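Local coordinates for kinesin-like protein KIF19 (Mus musculus, PDB 5GSZ) that walks toward microtubule plus ends as a kinesin-8 motor and depolymerises microtubules at ciliary tips, so regulating the length of motile cilia, at residues 30-44 with 323-337. Numbering follows the deposited sequence.
Sequences ATLIAHKMDEQMVVL and ISPASTAFEESRNTL
Ile-33 packs onto the turn that leads into helix 330-340: its CD1 sits 3.5 Å from Phe-330 CD1, at the edge of the ring and near its plane, and also rests on Ser-327 CA, while CG2 lies along Ser-327 CB. With CG1 held between its own backbone N and carbonyl carbon (chi1 67°), the longer branch is swung into this corner. Leu-44 comes to the same ring obliquely, CD2 lying 3.6 Å from Phe-330 CE1. That methyl also meets Arg-334 CB and Leu-337 CD1, so one leucine end is gripped by three residues of the helix. Two residues back on strand 41-45, Val-42 CG2 touches Leu-337 CD2 at 3.5 Å. An alanine in place of Ile-33 would probably open a gap between the Ser-327 turn and Phe-330, taking away the methyl at the ring edge.

Beside this apolar layer the two backbones pair briefly, Leu-32 and Ala-326 forming a single bridge. Ile-33 N donates to Pro-325 O at 3.1 Å, almost straight on, and Ser-327 N donates to Thr-31 O at 2.8 Å. The Ser-327 hydroxyl oxygen takes the N-H of Thr-31 (2.9 Å), so this serine uses both backbone and side chain to hold one residue.

The margin is looser. Thr-31 is tied down through its backbone, but its side chain and that of Leu-32 lie on the exposed side; Leu-32 merely lays CD2 against Pro-325 CB. Arg-334 gives the strand only its CB, and its guanidinium turns out past the contact, with Phe-330 CE2 over one face. Within the kinesin motor domain, the contact joins the small antiparallel sheet 34-36, 41-45 and 62-66 to the C-terminal end of strand 315-323 of the central sheet and the helix that follows, with Tyr-65 of strand 62-66 touching Leu-337 and Leu-16 of strand 12-18 packing on both Ile-323 and Leu-337.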
ATOM      1  N   ALA A  30      16.598 -16.547 -16.151  1.00 50.67           N
ATOM      2  CA  ALA A  30      16.951 -15.973 -14.861  1.00 49.03           C
ATOM      3  C   ALA A  30      17.252 -17.057 -13.834  1.00 52.44           C
ATOM      4  O   ALA A  30      16.749 -18.179 -13.915  1.00 47.48           O
ATOM      5  CB  ALA A  30      15.832 -15.069 -14.339  1.00 42.81           C
ATOM      6  N   THR A  31      18.078 -16.708 -12.852  1.00 49.53           N
ATOM      7  CA  THR A  31      18.293 -17.579 -11.712  1.00 51.96           C
ATOM      8  C   THR A  31      17.743 -16.918 -10.446  1.00 50.28           C
ATOM      9  O   THR A  31      17.202 -15.806 -10.474  1.00 54.36           O
ATOM     10  CB  THR A  31      19.781 -17.953 -11.569  1.00 56.45           C
ATOM     11  OG1 THR A  31      20.571 -16.775 -11.404  1.00 54.25           O
ATOM     12  CG2 THR A  31      20.278 -18.763 -12.783  1.00 43.06           C
ATOM     13  N   LEU A  32      17.852 -17.633  -9.330  1.00 45.61           N
ATOM     14  CA  LEU A  32      17.408 -17.124  -8.044  1.00 50.06           C
ATOM     15  C   LEU A  32      18.548 -16.392  -7.357  1.00 54.41           C
ATOM     16  O   LEU A  32      19.637 -16.946  -7.198  1.00 60.42           O
ATOM     17  CB  LEU A  32      16.910 -18.250  -7.137  1.00 51.03           C
ATOM     18  CG  LEU A  32      15.489 -18.772  -7.325  1.00 53.86           C
ATOM     19  CD1 LEU A  32      15.136 -19.762  -6.203  1.00 55.72           C
ATOM     20  CD2 LEU A  32      14.500 -17.614  -7.396  1.00 45.29           C
ATOM     21  N   ILE A  33      18.289 -15.158  -6.931  1.00 52.41           N
ATOM     22  CA  ILE A  33      19.303 -14.334  -6.288  1.00 50.40           C
ATOM     23  C   ILE A  33      18.731 -13.673  -5.037  1.00 51.45           C
ATOM     24  O   ILE A  33      19.458 -13.044  -4.262  1.00 50.67           O
ATOM     25  CB  ILE A  33      19.842 -13.282  -7.269  1.00 53.37           C
ATOM     26  CG1 ILE A  33      18.744 -12.267  -7.617  1.00 46.98           C
ATOM     27  CG2 ILE A  33      20.401 -13.954  -8.527  1.00 51.51           C
ATOM     28  CD1 ILE A  33      19.249 -11.105  -8.377  1.00 43.08           C
ATOM     29  N   ALA A  34      17.428 -13.797  -4.828  1.00 50.01           N
ATOM     30  CA  ALA A  34      16.796 -13.302  -3.616  1.00 54.02           C
ATOM     31  C   ALA A  34      16.445 -14.492  -2.743  1.00 53.41           C
ATOM     32  O   ALA A  34      15.871 -15.472  -3.230  1.00 57.50           O
ATOM     33  CB  ALA A  34      15.548 -12.470  -3.927  1.00 52.61           C
ATOM     34  N   HIS A  35      16.791 -14.406  -1.460  1.00 54.18           N
ATOM     35  CA  HIS A  35      16.617 -15.520  -0.536  1.00 57.05           C
ATOM     36  C   HIS A  35      16.214 -15.009   0.836  1.00 57.33           C
ATOM     37  O   HIS A  35      16.958 -14.259   1.473  1.00 57.20           O
ATOM     38  CB  HIS A  35      17.892 -16.367  -0.448  1.00 61.55           C
ATOM     39  CG  HIS A  35      18.111 -17.232  -1.653  1.00 60.87           C
ATOM     40  ND1 HIS A  35      18.809 -16.804  -2.761  1.00 56.84           N
ATOM     41  CD2 HIS A  35      17.676 -18.483  -1.940  1.00 61.26           C
ATOM     42  CE1 HIS A  35      18.819 -17.763  -3.670  1.00 58.88           C
ATOM     43  NE2 HIS A  35      18.142 -18.793  -3.194  1.00 61.78           N
ATOM     44  N   LYS A  36      15.028 -15.406   1.274  1.00 60.87           N
ATOM     45  CA  LYS A  36      14.652 -15.257   2.671  1.00 63.46           C
ATOM     46  C   LYS A  36      15.552 -16.167   3.491  1.00 62.69           C
ATOM     47  O   LYS A  36      15.486 -17.392   3.359  1.00 64.34           O
ATOM     48  CB  LYS A  36      13.181 -15.610   2.857  1.00 63.17           C
ATOM     49  CG  LYS A  36      12.761 -15.751   4.282  1.00 62.58           C
ATOM     50  CD  LYS A  36      11.276 -15.584   4.402  1.00 60.40           C
ATOM     51  CE  LYS A  36      10.858 -15.535   5.851  1.00 66.51           C
ATOM     52  NZ  LYS A  36      10.433 -16.879   6.315  1.00 68.77           N
ATOM     53  N   MET A  37      16.426 -15.571   4.295  1.00 64.40           N
ATOM     54  CA  MET A  37      17.410 -16.309   5.071  1.00 63.64           C
ATOM     55  C   MET A  37      16.943 -16.598   6.478  1.00 65.57           C
ATOM     56  O   MET A  37      17.634 -17.298   7.219  1.00 69.01           O
ATOM     57  CB  MET A  37      18.727 -15.533   5.135  1.00 66.24           C
ATOM     58  CG  MET A  37      19.476 -15.449   3.818  1.00 66.13           C
ATOM     59  SD  MET A  37      19.706 -17.087   3.095  1.00 78.59           S
ATOM     60  CE  MET A  37      20.483 -17.952   4.466  1.00 72.69           C
ATOM     61  N   ASP A  38      15.755 -16.136   6.828  1.00 72.99           N
ATOM     62  CA  ASP A  38      15.477 -15.706   8.185  1.00 72.14           C
ATOM     63  C   ASP A  38      14.091 -15.081   8.159  1.00 73.53           C
ATOM     64  O   ASP A  38      13.610 -14.699   7.090  1.00 70.50           O
ATOM     65  CB  ASP A  38      16.577 -14.727   8.619  1.00 70.48           C
ATOM     66  CG  ASP A  38      16.306 -14.061   9.939  1.00 76.57           C
ATOM     67  OD1 ASP A  38      15.329 -14.433  10.615  1.00 80.34           O
ATOM     68  OD2 ASP A  38      17.095 -13.154  10.303  1.00 79.90           O
ATOM     69  N   GLU A  39      13.428 -14.981   9.306  1.00 79.18           N
ATOM     70  CA  GLU A  39      12.072 -14.454   9.292  1.00 76.62           C
ATOM     71  C   GLU A  39      12.034 -12.938   9.152  1.00 74.95           C
ATOM     72  O   GLU A  39      10.962 -12.377   8.893  1.00 75.26           O
ATOM     73  CB  GLU A  39      11.314 -14.896  10.547  1.00 74.59           C
ATOM     74  CG  GLU A  39       9.809 -14.872  10.346  1.00 80.39           C
ATOM     75  CD  GLU A  39       9.361 -15.816   9.230  1.00 93.59           C
ATOM     76  OE1 GLU A  39       9.967 -16.910   9.112  1.00 89.34           O
ATOM     77  OE2 GLU A  39       8.433 -15.445   8.456  1.00 91.34           O
ATOM     78  N   GLN A  40      13.171 -12.262   9.286  1.00 67.60           N
ATOM     79  CA  GLN A  40      13.175 -10.827   9.055  1.00 67.47           C
ATOM     80  C   GLN A  40      14.404 -10.375   8.270  1.00 69.43           C
ATOM     81  O   GLN A  40      14.735  -9.181   8.275  1.00 66.66           O
ATOM     82  CB  GLN A  40      13.060 -10.091  10.384  1.00 66.15           C
ATOM     83  CG  GLN A  40      14.063 -10.507  11.423  1.00 73.76           C
ATOM     84  CD  GLN A  40      13.973  -9.652  12.669  1.00 70.46           C
ATOM     85  OE1 GLN A  40      13.127  -8.773  12.759  1.00 71.21           O
ATOM     86  NE2 GLN A  40      14.836  -9.921  13.644  1.00 76.09           N
ATOM     87  N   MET A  41      15.078 -11.291   7.578  1.00 69.15           N
ATOM     88  CA  MET A  41      16.229 -10.926   6.768  1.00 67.58           C
ATOM     89  C   MET A  41      16.190 -11.640   5.427  1.00 65.33           C
ATOM     90  O   MET A  41      15.901 -12.838   5.349  1.00 66.38           O
ATOM     91  CB  MET A  41      17.552 -11.245   7.466  1.00 65.54           C
ATOM     92  CG  MET A  41      18.695 -11.345   6.482  1.00 68.94           C
ATOM     93  SD  MET A  41      20.330 -11.233   7.197  1.00 95.50           S
ATOM     94  CE  MET A  41      20.378  -9.474   7.562  1.00 73.05           C
ATOM     95  N   VAL A  42      16.499 -10.886   4.378  1.00 60.42           N
ATOM     96  CA  VAL A  42      16.613 -11.381   3.018  1.00 58.27           C
ATOM     97  C   VAL A  42      17.974 -10.952   2.494  1.00 60.53           C
ATOM     98  O   VAL A  42      18.498  -9.904   2.886  1.00 61.64           O
ATOM     99  CB  VAL A  42      15.475 -10.828   2.132  1.00 59.41           C
ATOM    100  CG1 VAL A  42      14.148 -10.888   2.865  1.00 54.30           C
ATOM    101  CG2 VAL A  42      15.763  -9.397   1.737  1.00 62.14           C
ATOM    102  N   VAL A  43      18.559 -11.761   1.615  1.00 61.42           N
ATOM    103  CA  VAL A  43      19.835 -11.402   1.003  1.00 57.24           C
ATOM    104  C   VAL A  43      19.662 -11.372  -0.505  1.00 54.69           C
ATOM    105  O   VAL A  43      18.847 -12.102  -1.078  1.00 56.60           O
ATOM    106  CB  VAL A  43      20.990 -12.349   1.403  1.00 56.88           C
ATOM    107  CG1 VAL A  43      21.205 -12.318   2.907  1.00 60.38           C
ATOM    108  CG2 VAL A  43      20.720 -13.757   0.921  1.00 56.61           C
ATOM    109  N   LEU A  44      20.433 -10.503  -1.144  1.00 53.88           N
ATOM    110  CA  LEU A  44      20.350 -10.266  -2.584  1.00 57.49           C
ATOM    111  C   LEU A  44      21.708 -10.575  -3.210  1.00 61.04           C
ATOM    112  O   LEU A  44      22.637  -9.758  -3.141  1.00 55.62           O
ATOM    113  CB  LEU A  44      19.926  -8.831  -2.883  1.00 52.31           C
ATOM    114  CG  LEU A  44      19.702  -8.547  -4.360  1.00 50.02           C
ATOM    115  CD1 LEU A  44      18.440  -9.259  -4.812  1.00 53.10           C
ATOM    116  CD2 LEU A  44      19.581  -7.064  -4.607  1.00 54.77           C
ATOM    117  N   ILE A 323       9.316  -7.708  -4.184  1.00 41.00           N
ATOM    118  CA  ILE A 323      10.357  -7.919  -5.190  1.00 44.51           C
ATOM    119  C   ILE A 323      10.141  -9.246  -5.900  1.00 43.02           C
ATOM    120  O   ILE A 323       9.477 -10.158  -5.397  1.00 44.41           O
ATOM    121  CB  ILE A 323      11.811  -7.908  -4.638  1.00 42.96           C
ATOM    122  CG1 ILE A 323      12.071  -9.146  -3.780  1.00 43.11           C
ATOM    123  CG2 ILE A 323      12.136  -6.599  -3.894  1.00 47.24           C
ATOM    124  CD1 ILE A 323      13.473  -9.225  -3.233  1.00 44.36           C
ATOM    125  N   SER A 324      10.725  -9.334  -7.082  1.00 41.86           N
ATOM    126  CA  SER A 324      10.964 -10.591  -7.763  1.00 41.18           C
ATOM    127  C   SER A 324      12.236 -11.244  -7.216  1.00 42.53           C
ATOM    128  O   SER A 324      13.183 -10.552  -6.825  1.00 46.02           O
ATOM    129  CB  SER A 324      11.105 -10.361  -9.260  1.00 40.75           C
ATOM    130  OG  SER A 324      11.466 -11.553  -9.928  1.00 42.33           O
ATOM    131  N   PRO A 325      12.278 -12.572  -7.148  1.00 46.11           N
ATOM    132  CA  PRO A 325      13.531 -13.253  -6.783  1.00 42.32           C
ATOM    133  C   PRO A 325      14.445 -13.482  -7.970  1.00 42.34           C
ATOM    134  O   PRO A 325      15.514 -14.076  -7.802  1.00 49.52           O
ATOM    135  CB  PRO A 325      13.037 -14.587  -6.206  1.00 43.78           C
ATOM    136  CG  PRO A 325      11.733 -14.858  -6.938  1.00 38.26           C
ATOM    137  CD  PRO A 325      11.166 -13.520  -7.373  1.00 41.02           C
ATOM    138  N   ALA A 326      14.040 -12.997  -9.143  1.00 37.99           N
ATOM    139  CA  ALA A 326      14.720 -13.285 -10.393  1.00 39.86           C
ATOM    140  C   ALA A 326      15.976 -12.438 -10.588  1.00 49.42           C
ATOM    141  O   ALA A 326      15.982 -11.221 -10.339  1.00 44.97           O
ATOM    142  CB  ALA A 326      13.768 -13.045 -11.558  1.00 40.54           C
ATOM    143  N   SER A 327      17.032 -13.096 -11.085  1.00 49.41           N
ATOM    144  CA  SER A 327      18.245 -12.390 -11.488  1.00 45.17           C
ATOM    145  C   SER A 327      17.956 -11.310 -12.527  1.00 44.42           C
ATOM    146  O   SER A 327      18.552 -10.229 -12.474  1.00 50.67           O
ATOM    147  CB  SER A 327      19.284 -13.378 -12.025  1.00 53.06           C
ATOM    148  OG  SER A 327      18.912 -13.914 -13.291  1.00 50.16           O
ATOM    149  N   THR A 328      17.048 -11.562 -13.479  1.00 39.80           N
ATOM    150  CA  THR A 328      16.783 -10.498 -14.450  1.00 45.39           C
ATOM    151  C   THR A 328      16.158  -9.249 -13.821  1.00 45.55           C
ATOM    152  O   THR A 328      15.946  -8.269 -14.536  1.00 40.98           O
ATOM    153  CB  THR A 328      15.877 -10.982 -15.588  1.00 38.82           C
ATOM    154  OG1 THR A 328      14.651 -11.478 -15.051  1.00 47.14           O
ATOM    155  CG2 THR A 328      16.541 -12.077 -16.347  1.00 51.22           C
ATOM    156  N   ALA A 329      15.846  -9.268 -12.523  1.00 45.01           N
ATOM    157  CA  ALA A 329      15.245  -8.148 -11.812  1.00 44.16           C
ATOM    158  C   ALA A 329      16.208  -7.515 -10.817  1.00 49.95           C
ATOM    159  O   ALA A 329      15.782  -6.697  -9.992  1.00 52.66           O
ATOM    160  CB  ALA A 329      13.976  -8.600 -11.075  1.00 39.10           C
ATOM    161  N   PHE A 330      17.494  -7.876 -10.875  1.00 48.52           N
ATOM    162  CA  PHE A 330      18.422  -7.557  -9.789  1.00 51.29           C
ATOM    163  C   PHE A 330      18.459  -6.060  -9.464  1.00 52.26           C
ATOM    164  O   PHE A 330      18.578  -5.678  -8.295  1.00 50.07           O
ATOM    165  CB  PHE A 330      19.817  -8.065 -10.154  1.00 45.58           C
ATOM    166  CG  PHE A 330      20.899  -7.571  -9.242  1.00 49.89           C
ATOM    167  CD1 PHE A 330      21.036  -8.081  -7.960  1.00 49.73           C
ATOM    168  CD2 PHE A 330      21.793  -6.603  -9.673  1.00 53.49           C
ATOM    169  CE1 PHE A 330      22.040  -7.630  -7.117  1.00 54.36           C
ATOM    170  CE2 PHE A 330      22.805  -6.139  -8.831  1.00 56.05           C
ATOM    171  CZ  PHE A 330      22.932  -6.657  -7.556  1.00 55.48           C
ATOM    172  N   GLU A 331      18.355  -5.197 -10.480  1.00 53.08           N
ATOM    173  CA  GLU A 331      18.530  -3.766 -10.256  1.00 49.13           C
ATOM    174  C   GLU A 331      17.316  -3.161  -9.562  1.00 49.51           C
ATOM    175  O   GLU A 331      17.466  -2.422  -8.580  1.00 47.27           O
ATOM    176  CB  GLU A 331      18.823  -3.050 -11.580  1.00 48.01           C
ATOM    177  N   GLU A 332      16.106  -3.472 -10.042  1.00 45.27           N
ATOM    178  CA  GLU A 332      14.924  -3.024  -9.316  1.00 47.20           C
ATOM    179  C   GLU A 332      14.865  -3.614  -7.917  1.00 49.06           C
ATOM    180  O   GLU A 332      14.462  -2.929  -6.976  1.00 53.94           O
ATOM    181  CB  GLU A 332      13.641  -3.379 -10.041  1.00 49.83           C
ATOM    182  CG  GLU A 332      13.684  -3.261 -11.514  1.00 55.66           C
ATOM    183  CD  GLU A 332      12.318  -3.517 -12.107  1.00 66.99           C
ATOM    184  OE1 GLU A 332      11.744  -4.603 -11.819  1.00 66.16           O
ATOM    185  OE2 GLU A 332      11.820  -2.629 -12.838  1.00 68.80           O
ATOM    186  N   SER A 333      15.220  -4.891  -7.756  1.00 48.11           N
ATOM    187  CA  SER A 333      15.142  -5.475  -6.424  1.00 48.24           C
ATOM    188  C   SER A 333      16.050  -4.729  -5.462  1.00 52.08           C
ATOM    189  O   SER A 333      15.671  -4.463  -4.314  1.00 54.42           O
ATOM    190  CB  SER A 333      15.481  -6.966  -6.467  1.00 48.62           C
ATOM    191  OG  SER A 333      14.442  -7.713  -7.087  1.00 48.34           O
ATOM    192  N   ARG A 334      17.241  -4.350  -5.929  1.00 54.82           N
ATOM    193  CA  ARG A 334      18.188  -3.639  -5.078  1.00 57.58           C
ATOM    194  C   ARG A 334      17.705  -2.224  -4.760  1.00 52.05           C
ATOM    195  O   ARG A 334      17.821  -1.765  -3.621  1.00 54.33           O
ATOM    196  CB  ARG A 334      19.569  -3.612  -5.740  1.00 56.92           C
ATOM    197  CG  ARG A 334      20.509  -2.593  -5.119  1.00 59.32           C
ATOM    198  CD  ARG A 334      21.899  -2.648  -5.710  1.00 59.07           C
ATOM    199  NE  ARG A 334      21.914  -2.288  -7.124  1.00 64.02           N
ATOM    200  CZ  ARG A 334      23.024  -2.185  -7.838  1.00 60.12           C
ATOM    201  NH1 ARG A 334      24.186  -2.410  -7.259  1.00 65.08           N
ATOM    202  NH2 ARG A 334      22.971  -1.871  -9.122  1.00 58.79           N
ATOM    203  N   ASN A 335      17.144  -1.521  -5.738  1.00 50.15           N
ATOM    204  CA  ASN A 335      16.497  -0.257  -5.427  1.00 50.98           C
ATOM    205  C   ASN A 335      15.418  -0.448  -4.366  1.00 52.76           C
ATOM    206  O   ASN A 335      15.347   0.307  -3.390  1.00 54.50           O
ATOM    207  CB  ASN A 335      15.922   0.367  -6.698  1.00 46.79           C
ATOM    208  CG  ASN A 335      17.003   0.849  -7.639  1.00 51.79           C
ATOM    209  OD1 ASN A 335      18.161   0.983  -7.240  1.00 60.10           O
ATOM    210  ND2 ASN A 335      16.637   1.123  -8.883  1.00 50.15           N
ATOM    211  N   THR A 336      14.589  -1.476  -4.522  1.00 50.90           N
ATOM    212  CA  THR A 336      13.495  -1.668  -3.578  1.00 52.89           C
ATOM    213  C   THR A 336      14.034  -1.977  -2.188  1.00 52.79           C
ATOM    214  O   THR A 336      13.682  -1.301  -1.210  1.00 53.67           O
ATOM    215  CB  THR A 336      12.546  -2.768  -4.073  1.00 48.24           C
ATOM    216  OG1 THR A 336      12.121  -2.465  -5.406  1.00 46.90           O
ATOM    217  CG2 THR A 336      11.312  -2.877  -3.181  1.00 38.86           C
ATOM    218  N   LEU A 337      14.924  -2.973  -2.090  1.00 48.71           N
ATOM    219  CA  LEU A 337      15.464  -3.376  -0.791  1.00 51.36           C
ATOM    220  C   LEU A 337      16.214  -2.240  -0.099  1.00 55.40           C
ATOM    221  O   LEU A 337      16.186  -2.146   1.133  1.00 54.30           O
ATOM    222  CB  LEU A 337      16.379  -4.573  -0.969  1.00 49.85           C
ATOM    223  CG  LEU A 337      15.709  -5.843  -1.449  1.00 51.94           C
ATOM    224  CD1 LEU A 337      16.713  -6.652  -2.211  1.00 56.39           C
ATOM    225  CD2 LEU A 337      15.271  -6.611  -0.258  1.00 55.87           C
TER